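Local coordinates for protein Polyphosphate:AMP phosphotransferase (Pseudomonas aeruginosa PAO1, PDB 3CZP) that transfers phosphate from inorganic polyphosphate to AMP, making ADP in a magnesium-dependent reaction, and acts less efficiently on GMP, at residues G108-Y116 and L128-E139; P43-A54 and G146-L156. All coordinates share one frame; numbering follows the deposited sequence.

Interaction 1: residues G108-Y116 and L128-E139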
loop_
_atom_site.group_PDB
_atom_site.type_symbol
_atom_site.label_atom_id
_atom_site.label_comp_id
_atom_site.label_asym_id
_atom_site.label_seq_id
_atom_site.Cartn_x
_atom_site.Cartn_y
_atom_site.Cartn_z
ATOM N N GLY A 108 0.334 19.079 9.625
ATOM C CA GLY A 108 0.867 18.237 10.733
ATOM C C GLY A 108 2.083 17.430 10.309
ATOM O O GLY A 108 2.187 16.232 10.647
ATOM N N ASN A 109 3.010 18.065 9.579
ATOM C CA ASN A 109 4.077 17.339 8.938
ATOM C C ASN A 109 5.242 17.214 9.975
ATOM O O ASN A 109 5.043 17.401 11.166
ATOM C CB ASN A 109 4.451 18.071 7.641
ATOM C CG ASN A 109 4.701 19.555 7.880
ATOM O OD1 ASN A 109 5.497 19.937 8.756
ATOM N ND2 ASN A 109 4.001 20.377 7.166
ATOM N N TRP A 110 6.437 16.931 9.524
ATOM C CA TRP A 110 7.570 16.776 10.437
ATOM C C TRP A 110 7.899 18.070 11.252
ATOM O O TRP A 110 8.234 17.996 12.410
ATOM C CB TRP A 110 8.761 16.222 9.649
ATOM C CG TRP A 110 8.992 16.768 8.288
ATOM C CD1 TRP A 110 9.804 17.788 7.966
ATOM C CD2 TRP A 110 8.400 16.311 7.051
ATOM N NE1 TRP A 110 9.799 17.985 6.620
ATOM C CE2 TRP A 110 8.934 17.106 6.027
ATOM C CE3 TRP A 110 7.473 15.308 6.714
ATOM C CZ2 TRP A 110 8.611 16.907 4.680
ATOM C CZ3 TRP A 110 7.122 15.140 5.377
ATOM C CH2 TRP A 110 7.688 15.943 4.388
ATOM N N TYR A 111 7.714 19.244 10.676
ATOM C CA TYR A 111 7.880 20.517 11.373
ATOM C C TYR A 111 6.910 20.764 12.502
ATOM O O TYR A 111 7.326 21.176 13.586
ATOM C CB TYR A 111 7.824 21.657 10.379
ATOM C CG TYR A 111 8.930 21.584 9.387
ATOM C CD1 TYR A 111 10.257 21.718 9.800
ATOM C CD2 TYR A 111 8.689 21.352 8.067
ATOM C CE1 TYR A 111 11.300 21.638 8.920
ATOM C CE2 TYR A 111 9.726 21.258 7.176
ATOM C CZ TYR A 111 11.051 21.449 7.610
ATOM O OH TYR A 111 12.123 21.363 6.708
ATOM N N SER A 112 5.632 20.495 12.282
ATOM C CA SER A 112 4.628 20.599 13.338
ATOM C C SER A 112 5.023 19.670 14.467
ATOM O O SER A 112 4.977 20.033 15.615
ATOM C CB SER A 112 3.221 20.233 12.855
ATOM O OG SER A 112 2.987 20.698 11.540
ATOM N N GLN A 113 5.402 18.445 14.132
ATOM C CA GLN A 113 5.825 17.498 15.143
ATOM C C GLN A 113 6.973 18.014 16.017
ATOM O O GLN A 113 6.819 18.070 17.251
ATOM C CB GLN A 113 6.197 16.165 14.490
ATOM C CG GLN A 113 4.996 15.410 13.838
ATOM C CD GLN A 113 5.373 14.007 13.424
ATOM O OE1 GLN A 113 6.522 13.754 13.057
ATOM N NE2 GLN A 113 4.396 13.090 13.441
HETATM N N MSE A 114 8.097 18.417 15.404
HETATM C CA MSE A 114 9.278 18.917 16.171
HETATM C C MSE A 114 9.051 20.252 16.954
HETATM O O MSE A 114 9.507 20.392 18.076
HETATM C CB MSE A 114 10.513 18.975 15.254
HETATM C CG MSE A 114 10.629 20.161 14.393
HETATM SE SE MSE A 114 12.131 20.151 13.182
HETATM C CE MSE A 114 11.661 18.639 11.941
ATOM N N LEU A 115 8.274 21.190 16.388
ATOM C CA LEU A 115 7.958 22.456 17.048
ATOM C C LEU A 115 7.043 22.220 18.211
ATOM O O LEU A 115 7.261 22.741 19.296
ATOM C CB LEU A 115 7.309 23.451 16.065
ATOM C CG LEU A 115 8.312 24.004 15.065
ATOM C CD1 LEU A 115 7.575 24.772 13.962
ATOM C CD2 LEU A 115 9.350 24.906 15.762
ATOM N N TYR A 116 5.999 21.427 18.004
ATOM C CA TYR A 116 5.098 21.106 19.125
ATOM C C TYR A 116 5.870 20.422 20.257
ATOM O O TYR A 116 5.730 20.782 21.431
ATOM C CB TYR A 116 3.932 20.276 18.616
ATOM C CG TYR A 116 3.078 19.671 19.704
ATOM C CD1 TYR A 116 2.112 20.436 20.390
ATOM C CD2 TYR A 116 3.255 18.324 20.085
ATOM C CE1 TYR A 116 1.332 19.854 21.412
ATOM C CE2 TYR A 116 2.494 17.741 21.112
ATOM C CZ TYR A 116 1.538 18.505 21.764
ATOM O OH TYR A 116 0.771 17.905 22.740
ATOM N N LEU A 128 15.706 18.478 19.196
ATOM C CA LEU A 128 15.216 19.370 18.166
ATOM C C LEU A 128 16.263 19.608 17.082
ATOM O O LEU A 128 15.930 19.623 15.910
ATOM C CB LEU A 128 14.776 20.720 18.698
ATOM C CG LEU A 128 14.259 21.689 17.619
ATOM C CD1 LEU A 128 13.010 21.179 16.899
ATOM C CD2 LEU A 128 13.987 23.114 18.187
ATOM N N ASP A 129 17.514 19.834 17.474
ATOM C CA ASP A 129 18.563 20.076 16.483
ATOM C C ASP A 129 18.760 18.871 15.545
ATOM O O ASP A 129 19.053 19.022 14.321
ATOM C CB ASP A 129 19.847 20.482 17.174
ATOM C CG ASP A 129 19.772 21.911 17.770
ATOM O OD1 ASP A 129 18.727 22.639 17.615
ATOM O OD2 ASP A 129 20.772 22.313 18.384
ATOM N N GLN A 130 18.542 17.696 16.105
ATOM C CA GLN A 130 18.673 16.441 15.350
ATOM C C GLN A 130 17.545 16.280 14.353
ATOM O O GLN A 130 17.811 15.900 13.251
ATOM C CB GLN A 130 18.772 15.239 16.276
ATOM C CG GLN A 130 20.132 15.245 17.040
ATOM C CD GLN A 130 20.183 14.259 18.160
ATOM O OE1 GLN A 130 19.557 13.215 18.084
ATOM N NE2 GLN A 130 20.951 14.569 19.201
ATOM N N ALA A 131 16.316 16.574 14.787
ATOM C CA ALA A 131 15.123 16.590 13.992
ATOM C C ALA A 131 15.243 17.580 12.868
ATOM O O ALA A 131 14.841 17.306 11.735
ATOM C CB ALA A 131 13.883 16.926 14.872
ATOM N N ILE A 132 15.807 18.736 13.173
ATOM C CA ILE A 132 16.045 19.731 12.154
ATOM C C ILE A 132 16.931 19.168 11.091
ATOM O O ILE A 132 16.591 19.266 9.910
ATOM C CB ILE A 132 16.652 21.072 12.693
ATOM C CG1 ILE A 132 15.619 21.785 13.559
ATOM C CG2 ILE A 132 17.056 21.966 11.522
ATOM C CD1 ILE A 132 16.139 23.046 14.301
ATOM N N ASP A 133 18.083 18.623 11.480
ATOM C CA ASP A 133 19.039 18.090 10.482
ATOM C C ASP A 133 18.441 16.926 9.673
ATOM O O ASP A 133 18.664 16.821 8.455
ATOM C CB ASP A 133 20.330 17.611 11.142
ATOM C CG ASP A 133 21.159 18.729 11.755
ATOM O OD1 ASP A 133 20.977 19.943 11.422
ATOM O OD2 ASP A 133 21.997 18.375 12.628
ATOM N N ALA A 134 17.710 16.042 10.331
ATOM C CA ALA A 134 16.997 14.920 9.634
ATOM C C ALA A 134 16.005 15.410 8.556
ATOM O O ALA A 134 15.862 14.776 7.520
ATOM C CB ALA A 134 16.257 13.955 10.676
ATOM N N ALA A 135 15.363 16.539 8.804
ATOM C CA ALA A 135 14.440 17.126 7.888
ATOM C C ALA A 135 15.226 17.658 6.692
ATOM O O ALA A 135 14.863 17.384 5.526
ATOM C CB ALA A 135 13.642 18.261 8.565
ATOM N N GLU A 136 16.314 18.374 6.975
ATOM C CA GLU A 136 17.114 18.933 5.909
ATOM C C GLU A 136 17.559 17.786 5.009
ATOM O O GLU A 136 17.419 17.855 3.806
ATOM C CB GLU A 136 18.263 19.786 6.469
ATOM C CG GLU A 136 19.050 20.639 5.506
ATOM C CD GLU A 136 20.046 19.867 4.644
ATOM O OE1 GLU A 136 20.507 18.755 4.984
ATOM O OE2 GLU A 136 20.356 20.410 3.571
ATOM N N ARG A 137 18.067 16.701 5.584
ATOM C CA ARG A 137 18.560 15.563 4.793
ATOM C C ARG A 137 17.414 14.841 3.992
ATOM O O ARG A 137 17.633 14.388 2.883
ATOM C CB ARG A 137 19.359 14.588 5.684
ATOM C CG ARG A 137 20.714 15.167 6.162
ATOM C CD ARG A 137 21.573 14.162 6.966
ATOM N NE ARG A 137 20.782 13.262 7.848
ATOM C CZ ARG A 137 20.512 13.435 9.153
ATOM N NH1 ARG A 137 20.953 14.463 9.826
ATOM N NH2 ARG A 137 19.780 12.535 9.788
ATOM N N PHE A 138 16.276 14.655 4.624
ATOM C CA PHE A 138 15.103 14.023 4.010
ATOM C C PHE A 138 14.676 14.891 2.813
ATOM O O PHE A 138 14.644 14.417 1.684
ATOM C CB PHE A 138 14.030 13.872 5.069
ATOM C CG PHE A 138 12.737 13.300 4.581
ATOM C CD1 PHE A 138 12.658 12.071 4.052
ATOM C CD2 PHE A 138 11.568 14.050 4.663
ATOM C CE1 PHE A 138 11.462 11.575 3.587
ATOM C CE2 PHE A 138 10.387 13.535 4.239
ATOM C CZ PHE A 138 10.335 12.291 3.699
ATOM N N GLU A 139 14.442 16.179 3.053
ATOM C CA GLU A 139 14.051 17.076 1.950
ATOM C C GLU A 139 15.055 17.115 0.827
ATOM O O GLU A 139 14.662 17.135 -0.332
ATOM C CB GLU A 139 13.771 18.464 2.410
ATOM C CG GLU A 139 12.604 18.427 3.385
ATOM C CD GLU A 139 12.231 19.714 3.930
ATOM O OE1 GLU A 139 12.830 20.737 3.524
ATOM O OE2 GLU A 139 11.312 19.694 4.834
#
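Glu139 OE2 accepts two hydrogen bonds from the facing helix. Trp110 NE1 lies 2.9 Å from Glu139 OE2 in a nearly straight bond (166°). Glu139 OE2 takes this bond on its anti lone pair, away from OE1, and lies in the plane of the indole. Tyr111 OH gives the shorter bond to the same Glu139 OE2, at 2.6 Å, and comes from above the carboxylate plane. Lys151 makes a salt bridge to Glu139 OE1, so both carboxylate oxygens are held, which would favour the ionised form. Lys151 NZ also bonds Tyr111 OH. The Glu139 chain is extended beyond CG, which carries the carboxylate across to the two rings. Next to it, Phe138 turns an edge toward the face of Trp110 in a T-shaped pair. The planes are 88° apart, and Phe138 CE2 lies 3.6 Å from Trp110 CH2. Helices 110-119 and 125-144 pack antiparallel here, within the N-terminal PPK2 domain. One turn on from Trp110, selenomethionine Met114 is a knob in a hole made by Leu128, Ala131, Ile132 and Ala135. Met114 CG lies 3.6 Å from Leu128 CD1. Met114 SE lies 3.9 Å from Ile132 CG1. A bend at chi3 (67°) sets Met114 CE 3.5 Å from Ala131 O. Ala135 CB touches both this methyl and Trp110 CD1.

Interaction 2: residues P43-A54 and G146-L156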
loop_
_atom_site.group_PDB
_atom_site.type_symbol
_atom_site.label_atom_id
_atom_site.label_comp_id
_atom_site.label_asym_id
_atom_site.label_seq_id
_atom_site.Cartn_x
_atom_site.Cartn_y
_atom_site.Cartn_z
ATOM N N PRO A 43 6.863 14.617 -8.541
ATOM C CA PRO A 43 5.837 14.956 -7.580
ATOM C C PRO A 43 5.903 16.386 -7.148
ATOM O O PRO A 43 6.975 16.998 -7.185
ATOM C CB PRO A 43 6.206 14.078 -6.389
ATOM C CG PRO A 43 7.623 14.003 -6.394
ATOM C CD PRO A 43 7.992 13.953 -7.881
ATOM N N VAL A 44 4.771 16.893 -6.663
ATOM C CA VAL A 44 4.744 18.162 -5.993
ATOM C C VAL A 44 4.321 17.987 -4.541
ATOM O O VAL A 44 3.352 17.352 -4.270
ATOM C CB VAL A 44 3.801 19.150 -6.698
ATOM C CG1 VAL A 44 3.755 20.506 -5.916
ATOM C CG2 VAL A 44 4.298 19.368 -8.063
ATOM N N ILE A 45 5.144 18.498 -3.618
ATOM C CA ILE A 45 4.824 18.423 -2.214
ATOM C C ILE A 45 4.766 19.818 -1.630
ATOM O O ILE A 45 5.694 20.615 -1.817
ATOM C CB ILE A 45 5.882 17.576 -1.417
ATOM C CG1 ILE A 45 5.995 16.209 -2.068
ATOM C CG2 ILE A 45 5.534 17.595 0.181
ATOM C CD1 ILE A 45 7.269 15.377 -1.617
ATOM N N ILE A 46 3.693 20.086 -0.911
ATOM C CA ILE A 46 3.451 21.376 -0.286
ATOM C C ILE A 46 3.249 21.186 1.219
ATOM O O ILE A 46 2.366 20.498 1.628
ATOM C CB ILE A 46 2.188 22.087 -0.892
ATOM C CG1 ILE A 46 2.278 22.216 -2.443
ATOM C CG2 ILE A 46 1.921 23.395 -0.184
ATOM C CD1 ILE A 46 0.893 22.616 -3.137
ATOM N N LEU A 47 4.151 21.769 2.009
ATOM C CA LEU A 47 4.041 21.801 3.481
ATOM C C LEU A 47 3.400 23.094 3.951
ATOM O O LEU A 47 3.699 24.179 3.453
ATOM C CB LEU A 47 5.387 21.606 4.131
ATOM C CG LEU A 47 6.327 20.479 3.621
ATOM C CD1 LEU A 47 7.611 20.424 4.507
ATOM C CD2 LEU A 47 5.618 19.145 3.452
ATOM N N ILE A 48 2.517 22.942 4.926
ATOM C CA ILE A 48 1.659 24.008 5.446
ATOM C C ILE A 48 1.920 24.063 6.926
ATOM O O ILE A 48 1.720 23.066 7.604
ATOM C CB ILE A 48 0.109 23.749 5.134
ATOM C CG1 ILE A 48 -0.103 23.610 3.620
ATOM C CG2 ILE A 48 -0.772 24.800 5.781
ATOM C CD1 ILE A 48 0.208 24.875 2.782
ATOM N N ASN A 49 2.417 25.210 7.384
ATOM C CA ASN A 49 2.866 25.437 8.727
ATOM C C ASN A 49 2.667 26.894 9.148
ATOM O O ASN A 49 2.306 27.720 8.312
ATOM C CB ASN A 49 4.359 25.130 8.780
ATOM C CG ASN A 49 4.682 23.605 8.659
ATOM O OD1 ASN A 49 5.129 23.151 7.598
ATOM N ND2 ASN A 49 4.477 22.843 9.752
ATOM N N GLY A 50 2.857 27.185 10.439
ATOM C CA GLY A 50 2.755 28.517 10.952
ATOM C C GLY A 50 1.829 28.749 12.130
ATOM O O GLY A 50 1.526 27.845 12.888
ATOM N N ILE A 51 1.401 29.989 12.259
ATOM C CA ILE A 51 0.670 30.431 13.454
ATOM C C ILE A 51 -0.796 30.037 13.288
ATOM O O ILE A 51 -1.343 30.110 12.181
ATOM C CB ILE A 51 0.822 31.970 13.690
ATOM C CG1 ILE A 51 2.297 32.336 13.770
ATOM C CG2 ILE A 51 0.100 32.421 14.959
ATOM C CD1 ILE A 51 3.068 31.563 14.883
ATOM N N GLU A 52 -1.376 29.550 14.396
ATOM C CA GLU A 52 -2.802 29.309 14.556
ATOM C C GLU A 52 -3.546 30.588 14.177
ATOM O O GLU A 52 -3.246 31.678 14.703
ATOM C CB GLU A 52 -3.063 28.993 16.035
ATOM C CG GLU A 52 -4.514 28.958 16.510
ATOM C CD GLU A 52 -5.089 27.562 16.599
ATOM O OE1 GLU A 52 -4.847 26.758 15.667
ATOM O OE2 GLU A 52 -5.787 27.294 17.626
ATOM N N GLY A 53 -4.492 30.469 13.244
ATOM C CA GLY A 53 -5.333 31.618 12.884
ATOM C C GLY A 53 -4.808 32.428 11.710
ATOM O O GLY A 53 -5.399 33.462 11.354
ATOM N N ALA A 54 -3.719 31.951 11.092
ATOM C CA ALA A 54 -3.048 32.657 10.016
ATOM C C ALA A 54 -3.518 32.218 8.640
ATOM O O ALA A 54 -2.935 32.627 7.626
ATOM C CB ALA A 54 -1.525 32.505 10.154
ATOM N N GLY A 146 13.803 14.397 -7.481
ATOM C CA GLY A 146 13.069 15.153 -8.462
ATOM C C GLY A 146 11.906 15.926 -7.912
ATOM O O GLY A 146 11.250 16.655 -8.668
ATOM N N ALA A 147 11.615 15.778 -6.619
ATOM C CA ALA A 147 10.457 16.463 -6.064
ATOM C C ALA A 147 10.576 17.968 -6.189
ATOM O O ALA A 147 11.659 18.551 -5.981
ATOM C CB ALA A 147 10.223 16.093 -4.526
ATOM N N LEU A 148 9.409 18.584 -6.436
ATOM C CA LEU A 148 9.189 20.000 -6.261
ATOM C C LEU A 148 8.501 20.264 -4.921
ATOM O O LEU A 148 7.337 19.955 -4.726
ATOM C CB LEU A 148 8.358 20.558 -7.428
ATOM C CG LEU A 148 8.057 22.058 -7.427
ATOM C CD1 LEU A 148 9.331 22.896 -7.600
ATOM C CD2 LEU A 148 6.964 22.392 -8.493
ATOM N N LEU A 149 9.259 20.883 -4.018
ATOM C CA LEU A 149 8.917 20.992 -2.625
ATOM C C LEU A 149 8.733 22.444 -2.246
ATOM O O LEU A 149 9.672 23.270 -2.292
ATOM C CB LEU A 149 10.027 20.391 -1.766
ATOM C CG LEU A 149 9.829 20.575 -0.249
ATOM C CD1 LEU A 149 8.541 19.897 0.241
ATOM C CD2 LEU A 149 10.994 20.012 0.510
ATOM N N PHE A 150 7.518 22.786 -1.901
ATOM C CA PHE A 150 7.188 24.107 -1.386
ATOM C C PHE A 150 6.984 24.027 0.128
ATOM O O PHE A 150 6.324 23.097 0.604
ATOM C CB PHE A 150 5.865 24.573 -2.006
ATOM C CG PHE A 150 5.924 24.813 -3.483
ATOM C CD1 PHE A 150 6.269 26.090 -3.988
ATOM C CD2 PHE A 150 5.550 23.815 -4.385
ATOM C CE1 PHE A 150 6.267 26.320 -5.353
ATOM C CE2 PHE A 150 5.588 24.049 -5.735
ATOM C CZ PHE A 150 5.949 25.291 -6.220
ATOM N N LYS A 151 7.479 25.010 0.894
ATOM C CA LYS A 151 7.153 25.113 2.325
ATOM C C LYS A 151 6.599 26.530 2.668
ATOM O O LYS A 151 7.272 27.537 2.489
ATOM C CB LYS A 151 8.366 24.791 3.188
ATOM C CG LYS A 151 9.113 23.535 2.781
ATOM C CD LYS A 151 10.181 23.236 3.733
ATOM C CE LYS A 151 11.553 23.606 3.182
ATOM N NZ LYS A 151 12.412 23.367 4.239
ATOM N N PHE A 152 5.392 26.579 3.213
ATOM C CA PHE A 152 4.765 27.831 3.502
ATOM C C PHE A 152 4.573 27.943 4.977
ATOM O O PHE A 152 3.994 27.050 5.629
ATOM C CB PHE A 152 3.425 28.014 2.763
ATOM C CG PHE A 152 3.543 28.088 1.294
ATOM C CD1 PHE A 152 3.925 29.258 0.652
ATOM C CD2 PHE A 152 3.224 26.981 0.512
ATOM C CE1 PHE A 152 4.010 29.288 -0.738
ATOM C CE2 PHE A 152 3.267 27.031 -0.876
ATOM C CZ PHE A 152 3.674 28.146 -1.490
ATOM N N TRP A 153 5.051 29.059 5.494
ATOM C CA TRP A 153 4.822 29.469 6.856
ATOM C C TRP A 153 3.877 30.671 6.882
ATOM O O TRP A 153 4.241 31.775 6.505
ATOM C CB TRP A 153 6.162 29.829 7.527
ATOM C CG TRP A 153 6.010 30.368 8.951
ATOM C CD1 TRP A 153 5.578 31.587 9.312
ATOM C CD2 TRP A 153 6.301 29.676 10.156
ATOM N NE1 TRP A 153 5.533 31.702 10.680
ATOM C CE2 TRP A 153 5.993 30.534 11.218
ATOM C CE3 TRP A 153 6.781 28.401 10.447
ATOM C CZ2 TRP A 153 6.209 30.185 12.531
ATOM C CZ3 TRP A 153 6.966 28.052 11.775
ATOM C CH2 TRP A 153 6.689 28.926 12.778
ATOM N N PHE A 154 2.657 30.422 7.332
ATOM C CA PHE A 154 1.616 31.409 7.497
ATOM C C PHE A 154 1.823 32.146 8.813
ATOM O O PHE A 154 1.824 31.516 9.894
ATOM C CB PHE A 154 0.244 30.719 7.487
ATOM C CG PHE A 154 -0.132 30.167 6.134
ATOM C CD1 PHE A 154 -0.999 30.857 5.297
ATOM C CD2 PHE A 154 0.458 28.998 5.651
ATOM C CE1 PHE A 154 -1.283 30.384 4.028
ATOM C CE2 PHE A 154 0.124 28.497 4.380
ATOM C CZ PHE A 154 -0.727 29.183 3.587
ATOM N N HIS A 155 2.029 33.459 8.731
ATOM C CA HIS A 155 2.447 34.225 9.881
ATOM C C HIS A 155 1.407 35.222 10.385
ATOM O O HIS A 155 0.725 35.857 9.598
ATOM C CB HIS A 155 3.692 35.037 9.546
ATOM C CG HIS A 155 4.372 35.560 10.756
ATOM N ND1 HIS A 155 4.806 34.737 11.773
ATOM C CD2 HIS A 155 4.651 36.825 11.147
ATOM C CE1 HIS A 155 5.359 35.472 12.719
ATOM N NE2 HIS A 155 5.267 36.742 12.365
ATOM N N LEU A 156 1.383 35.412 11.711
ATOM C CA LEU A 156 0.793 36.586 12.320
ATOM C C LEU A 156 1.757 37.046 13.369
ATOM O O LEU A 156 2.493 36.251 13.942
ATOM C CB LEU A 156 -0.563 36.286 12.971
ATOM C CG LEU A 156 -1.778 35.824 12.149
ATOM C CD1 LEU A 156 -2.908 35.369 13.112
ATOM C CD2 LEU A 156 -2.235 36.909 11.165
#
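Phe154 packs against the end of strand 44-50 and the turn after it. Phe154 CB meets Ala54 CB at 3.7 Å. Phe154 CG sits opposite its own carbonyl carbon (chi1 -69°), and the ring then runs alongside strand 44-50, toward Ile48. On one branch, Phe154 CD1 lies 3.5 Å from Ala54 O, a buried carbonyl with no partner in the model. On the other, Phe154 CD2 lies 3.5 Å from Asn49 O, which meets the ring at its edge. Further out, Phe154 CE2 touches Ile48 CD1 at 4.0 Å. The same side of the sheet carries Phe150 beside Ile46, and Phe152 with Ile46 CG2 at its ring edge. On the other side, Gly50 CA makes a CH-pi contact over the face of Trp153. Eight backbone hydrogen bonds join the strands in parallel, from Leu148 N to Pro43 O through to Ile51 N to Phe154 O, the last at 2.8 Å. After that bond the chain turns away in a type II turn, Ile51 to Ala54. Gly50 O accepts from Lys56 NZ. The glycine-rich loop after central strand 44-50, with Lys56, is consistent with a Walker A-like P-loop of the P-loop NTPase clan.

Overall arrangement
From the N terminus, helix 15-39 leads into strand 44-50, the first strand of interaction 2. The chain then builds strands 72-76 and 103-107 before it enters helix 110-119. After a short connection, helix 125-144 runs back antiparallel and closes interaction 1, with 11 residues between its segments. Strand 148-155 follows and closes interaction 2, a loop of 91 residues in which interaction 1 is nested. Strands 44-50 and 148-155 are neighbours near the middle of the five-stranded parallel sheet. The helical pair packs against their Leu47, Asn49 and Lys151 side. A probable hydrogen bond between Asn109 and Asn49 also joins the two contacts. Both lie in the N-terminal PPK2 domain, which seems to be catalytically inactive.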